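Local coordinates for cellulose 1,4-beta-cellobiosidase (Thermobifida fusca, PDB 4JJJ), which probably hydrolyses cellulose to cellobiose as a cellobiohydrolase, this chain being the family 48 glycoside hydrolase catalytic domain of a longer protein, at residues A222-A225 / D226-V230; P595-P598 / Q599-A602. The protein carries 1 engineered substitution. All coordinates share one frame; numbering follows the deposited sequence.

Contact 1: A222-A225 / D226-V230; sequences APNA and DARAV. Engineered in segment 222-225: N224 (natural residue Asp).
R228 folds back over the turn that precedes it: its CG stands anti to the backbone N (chi1 -171°), and a bend at chi3 carries the guanidinium above N224 O, which lies 3.9 Å from that group's plane and off-centre. N224, engineered from the natural aspartate, lies across it with amide and guanidinium planes 56° apart. R228 NH2 comes no nearer to N224 ND2 than 3.7 Å, a distance of packing. R228 NH1 is hydrogen-bonded to S54 OG, and W420 gives a cation-pi contact, whereas N224 OD1 has a weak bond from R424. The tight part is the backbone turn, where A227 N is hydrogen-bonded to P223 O at 2.9 Å and A227 CB sits 3.2 Å from the same oxygen. The looser, watered side is the helix start, although it too is buried. There one water accepts from A222 N (2.8 Å) and bonds to D226 OD1 (2.7 Å), one of more acceptors than its protons can serve, while D226 OD2 takes bonds from N221 and M146. D226 N is hydrogen-bonded to A222 O. This is the first turn of an alpha-helix with A222 at the N-cap, bearing the position predicted as nucleophile in the GH48 active site.

Contact 2: P595-P598 / Q599-A602; sequences PLWP and QVEA
Q599, whose side chain reaches back to L596, shares with P595 one water held by three bonds: the water donates to P595 O and to Q599 OE1 (2.8 Å each) and accepts from Q599 N (3.0 Å). These bonds tie the glutamine side chain to its own backbone N-H and to the preceding loop. OE1 also touches L596 CD1, the two side chains crossing at about a right angle.

The shortest backbone hydrogen bond between the segments runs from E601 N to W597 O at 2.8 Å; its N-H...O angle of 176° makes it almost straight. The side chains of the same two residues cross at a slant. W597 has CG anti to the backbone N (chi1 176°), which carries the indole forward along the helix to the flank of E601. E601 CB rests over one face of the indole near its rim, and the extended glutamate chain then passes CZ2, with CD 3.7 Å from that atom. Its carboxylate is turned 54° from the ring plane, and OE1 stands 3.0 Å from W597 NE1 in an oblique approach. V600 touches the indole too, its CG1 4.2 Å from CZ3, and its other methyl, CG2, meets L596 CG at 3.9 Å. Replacing W597 with an alanine would probably leave E601 CB and V600 CG1 without their aromatic support and open a gap beside L552 and L585.

The outer side, with P598 and Q599, is exposed, whereas W597 and V600 are buried. The short helix 597-604 thus rests on loops: W597 packs on L552 and L585, Q599 reaches P613, and V600 meets M37, in the chain between strand 27-30 and strand 47-49.

In the fold
Contact 1 comes first along the chain and contact 2 follows more than 360 residues later, in series. Their centres are 35 Å apart and their nearest atoms about 24 Å, so they do not touch. Both lie within the one family 48 domain, whose core is an (α/α)6 barrel, but at different depths. Contact 1 is the first turn of helix 223-242, against helices 50-67 and 250-263 and close to bound sugar; contact 2 lies at the N-terminal part of the short helix 597-604 and is partly exposed. The centre of contact 1 is 7 Å from the centre of the chain, that of contact 2 29 Å. One therefore lies at the predicted catalytic centre, the other in the loop-rich periphery.

Contact 1: A222-A225 / D226-V230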
ATOM      1  N   ALA A 222       1.926   1.265   5.723  1.00  4.83           N
ATOM      2  CA  ALA A 222       1.732   0.679   4.378  1.00  5.16           C
ATOM      3  C   ALA A 222       3.108   0.715   3.703  1.00  5.19           C
ATOM      4  O   ALA A 222       3.480   1.718   3.100  1.00  5.55           O
ATOM      5  CB  ALA A 222       0.694   1.530   3.629  1.00  6.16           C
ATOM      6  N   PRO A 223       3.868  -0.362   3.792  1.00  4.67           N
ATOM      7  CA  PRO A 223       5.276  -0.337   3.336  1.00  4.76           C
ATOM      8  C   PRO A 223       5.408  -0.067   1.838  1.00  5.16           C
ATOM      9  O   PRO A 223       6.418   0.487   1.393  1.00  5.40           O
ATOM     10  CB  PRO A 223       5.793  -1.749   3.718  1.00  5.04           C
ATOM     11  CG  PRO A 223       4.932  -2.110   4.910  1.00  5.03           C
ATOM     12  CD  PRO A 223       3.550  -1.521   4.606  1.00  5.11           C
ATOM     13  N   ASN A 224       4.431  -0.428   1.061  1.00  5.58           N
ATOM     14  CA  ASN A 224       4.436  -0.087  -0.384  1.00  5.45           C
ATOM     15  C   ASN A 224       4.604   1.436  -0.545  1.00  5.22           C
ATOM     16  O   ASN A 224       5.366   1.908  -1.404  1.00  5.41           O
ATOM     17  CB  ASN A 224       3.154  -0.535  -1.079  1.00  5.21           C
ATOM     18  CG  ASN A 224       3.260  -0.673  -2.596  1.00  5.71           C
ATOM     19  OD1 ASN A 224       4.267  -0.721  -3.189  1.00  6.11           O
ATOM     20  ND2 ASN A 224       2.077  -0.833  -3.166  1.00  5.81           N
ATOM     21  N   ALA A 225       3.890   2.199   0.306  1.00  5.71           N
ATOM     22  CA  ALA A 225       3.907   3.690   0.285  1.00  5.41           C
ATOM     23  C   ALA A 225       5.184   4.254   0.888  1.00  4.83           C
ATOM     24  O   ALA A 225       5.740   5.146   0.223  1.00  4.30           O
ATOM     25  CB  ALA A 225       2.660   4.256   0.970  1.00  5.97           C
ATOM     26  N   ASP A 226       5.639   3.772   2.039  1.00  5.20           N
ATOM     27  CA  ASP A 226       6.838   4.387   2.617  1.00  5.04           C
ATOM     28  C   ASP A 226       8.051   4.049   1.734  1.00  5.20           C
ATOM     29  O   ASP A 226       8.864   4.915   1.532  1.00  5.69           O
ATOM     30  CB  ASP A 226       7.047   3.965   4.106  1.00  5.30           C
ATOM     31  CG  ASP A 226       6.146   4.667   5.041  1.00  5.50           C
ATOM     32  OD1 ASP A 226       4.992   4.944   4.714  1.00  6.53           O
ATOM     33  OD2 ASP A 226       6.511   4.847   6.191  1.00  5.80           O
ATOM     34  N   ALA A 227       8.079   2.902   1.094  1.00  5.21           N
ATOM     35  CA  ALA A 227       9.195   2.568   0.204  1.00  4.75           C
ATOM     36  C   ALA A 227       9.116   3.472  -1.010  1.00  4.54           C
ATOM     37  O   ALA A 227      10.122   3.931  -1.557  1.00  4.76           O
ATOM     38  CB  ALA A 227       9.146   1.087  -0.227  1.00  4.70           C
ATOM     39  N   ARG A 228       7.910   3.697  -1.557  1.00  3.93           N
ATOM     40  CA  ARG A 228       7.781   4.646  -2.689  1.00  4.08           C
ATOM     41  C   ARG A 228       8.303   6.051  -2.313  1.00  4.24           C
ATOM     42  O   ARG A 228       8.914   6.690  -3.103  1.00  3.80           O
ATOM     43  CB  ARG A 228       6.314   4.775  -3.094  1.00  3.85           C
ATOM     44  CG  ARG A 228       6.085   5.538  -4.360  1.00  3.75           C
ATOM     45  CD  ARG A 228       4.644   5.608  -4.793  1.00  3.91           C
ATOM     46  NE  ARG A 228       4.044   4.256  -5.083  1.00  3.70           N
ATOM     47  CZ  ARG A 228       3.148   3.636  -4.289  1.00  4.31           C
ATOM     48  NH1 ARG A 228       2.713   4.146  -3.159  1.00  4.45           N
ATOM     49  NH2 ARG A 228       2.657   2.501  -4.686  1.00  4.33           N
ATOM     50  N   ALA A 229       8.017   6.568  -1.140  1.00  4.70           N
ATOM     51  CA  ALA A 229       8.497   7.868  -0.657  1.00  4.85           C
ATOM     52  C   ALA A 229      10.047   7.905  -0.666  1.00  4.97           C
ATOM     53  O   ALA A 229      10.660   8.856  -1.116  1.00  5.20           O
ATOM     54  CB  ALA A 229       7.971   8.115   0.694  1.00  5.23           C
ATOM     55  N   VAL A 230      10.707   6.834  -0.263  1.00  5.14           N
ATOM     56  CA  VAL A 230      12.142   6.721  -0.377  1.00  5.25           C
ATOM     57  C   VAL A 230      12.609   6.696  -1.815  1.00  5.02           C
ATOM     58  O   VAL A 230      13.499   7.432  -2.169  1.00  5.62           O
ATOM     59  CB  VAL A 230      12.667   5.432   0.334  1.00  5.40           C
ATOM     60  CG1 VAL A 230      14.192   5.204   0.086  1.00  6.48           C
ATOM     61  CG2 VAL A 230      12.364   5.469   1.843  1.00  5.60           C
TER
HETATM   62  O   HOH W   1       2.556   3.956   5.383  1.00  5.30           O

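Contact 2: P595-P598 / Q599-A602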
ATOM      1  N   PRO A 595     -23.659  12.389  -4.192  1.00  6.48           N
ATOM      2  CA  PRO A 595     -24.283  12.591  -5.494  1.00  7.21           C
ATOM      3  C   PRO A 595     -24.436  11.382  -6.377  1.00  7.87           C
ATOM      4  O   PRO A 595     -25.311  11.378  -7.229  1.00  9.33           O
ATOM      5  CB  PRO A 595     -23.447  13.665  -6.132  1.00  7.38           C
ATOM      6  CG  PRO A 595     -22.169  13.633  -5.419  1.00  7.38           C
ATOM      7  CD  PRO A 595     -22.447  13.171  -4.000  1.00  6.84           C
ATOM      8  N   LEU A 596     -23.584  10.337  -6.167  1.00  6.87           N
ATOM      9  CA  LEU A 596     -23.734   9.127  -7.015  1.00  6.67           C
ATOM     10  C   LEU A 596     -24.796   8.182  -6.481  1.00  6.79           C
ATOM     11  O   LEU A 596     -25.137   7.203  -7.136  1.00  7.37           O
ATOM     12  CB  LEU A 596     -22.335   8.479  -7.088  1.00  7.43           C
ATOM     13  CG  LEU A 596     -22.241   7.310  -8.071  1.00  8.77           C
ATOM     14  CD1 LEU A 596     -22.286   7.814  -9.467  1.00  9.34           C
ATOM     15  CD2 LEU A 596     -20.894   6.617  -7.889  1.00  9.37           C
ATOM     16  N   TRP A 597     -25.204   8.381  -5.252  1.00  7.17           N
ATOM     17  CA  TRP A 597     -26.051   7.423  -4.568  1.00  7.37           C
ATOM     18  C   TRP A 597     -27.334   7.107  -5.362  1.00  7.30           C
ATOM     19  O   TRP A 597     -27.683   5.920  -5.562  1.00  7.64           O
ATOM     20  CB  TRP A 597     -26.347   7.755  -3.121  1.00  8.07           C
ATOM     21  CG  TRP A 597     -27.273   6.815  -2.524  1.00  8.49           C
ATOM     22  CD1 TRP A 597     -28.580   7.060  -2.258  1.00 10.23           C
ATOM     23  CD2 TRP A 597     -27.052   5.467  -2.170  1.00 11.16           C
ATOM     24  NE1 TRP A 597     -29.179   5.984  -1.695  1.00 11.59           N
ATOM     25  CE2 TRP A 597     -28.289   4.956  -1.696  1.00 11.34           C
ATOM     26  CE3 TRP A 597     -25.952   4.608  -2.229  1.00 18.29           C
ATOM     27  CZ2 TRP A 597     -28.492   3.644  -1.284  1.00 13.07           C
ATOM     28  CZ3 TRP A 597     -26.152   3.260  -1.801  1.00 19.09           C
ATOM     29  CH2 TRP A 597     -27.392   2.811  -1.364  1.00 16.30           C
ATOM     30  N   PRO A 598     -28.051   8.153  -5.837  1.00  7.27           N
ATOM     31  CA  PRO A 598     -29.282   7.772  -6.521  1.00  6.61           C
ATOM     32  C   PRO A 598     -29.109   6.817  -7.701  1.00  7.04           C
ATOM     33  O   PRO A 598     -29.919   5.934  -7.951  1.00  6.88           O
ATOM     34  CB  PRO A 598     -29.877   9.127  -6.959  1.00  7.21           C
ATOM     35  CG  PRO A 598     -29.361  10.083  -5.952  1.00  7.25           C
ATOM     36  CD  PRO A 598     -27.916   9.610  -5.757  1.00  7.05           C
ATOM     37  N   GLN A 599     -28.055   7.067  -8.510  1.00  7.05           N
ATOM     38  CA  GLN A 599     -27.779   6.161  -9.612  1.00  7.30           C
ATOM     39  C   GLN A 599     -27.406   4.732  -9.150  1.00  8.27           C
ATOM     40  O   GLN A 599     -27.789   3.704  -9.801  1.00  7.70           O
ATOM     41  CB  GLN A 599     -26.637   6.648 -10.442  1.00  9.27           C
ATOM     42  CG  GLN A 599     -26.957   7.744 -11.378  1.00  9.78           C
ATOM     43  CD  GLN A 599     -25.676   8.430 -11.928  1.00 13.45           C
ATOM     44  OE1 GLN A 599     -25.171   9.429 -11.380  1.00 13.87           O
ATOM     45  NE2 GLN A 599     -25.133   7.826 -12.961  1.00 14.51           N
ATOM     46  N   VAL A 600     -26.636   4.628  -8.057  1.00  7.88           N
ATOM     47  CA  VAL A 600     -26.297   3.299  -7.482  1.00  8.40           C
ATOM     48  C   VAL A 600     -27.583   2.592  -7.045  1.00  8.84           C
ATOM     49  O   VAL A 600     -27.839   1.403  -7.417  1.00  8.02           O
ATOM     50  CB  VAL A 600     -25.241   3.386  -6.393  1.00  8.47           C
ATOM     51  CG1 VAL A 600     -25.080   2.081  -5.647  1.00  9.91           C
ATOM     52  CG2 VAL A 600     -23.917   3.962  -7.002  1.00  8.97           C
ATOM     53  N   GLU A 601     -28.389   3.300  -6.221  1.00  8.06           N
ATOM     54  CA  GLU A 601     -29.579   2.640  -5.719  1.00  8.27           C
ATOM     55  C   GLU A 601     -30.570   2.269  -6.836  1.00  7.73           C
ATOM     56  O   GLU A 601     -31.275   1.210  -6.768  1.00  8.02           O
ATOM     57  CB  GLU A 601     -30.245   3.475  -4.611  1.00  7.83           C
ATOM     58  CG  GLU A 601     -31.386   2.729  -3.942  1.00  8.11           C
ATOM     59  CD  GLU A 601     -31.895   3.377  -2.715  1.00  8.90           C
ATOM     60  OE1 GLU A 601     -31.714   4.602  -2.498  1.00  8.77           O
ATOM     61  OE2 GLU A 601     -32.484   2.680  -1.808  1.00  8.83           O
ATOM     62  N   ALA A 602     -30.702   3.120  -7.835  1.00  8.19           N
ATOM     63  CA  ALA A 602     -31.597   2.884  -9.001  1.00  8.85           C
ATOM     64  C   ALA A 602     -31.124   1.641  -9.722  1.00  9.37           C
ATOM     65  O   ALA A 602     -31.921   0.819 -10.127  1.00  9.81           O
ATOM     66  CB  ALA A 602     -31.650   4.062  -9.938  1.00  9.02           C
TER
HETATM   67  O   HOH W   2     -26.659   9.720  -9.021  1.00  8.93           O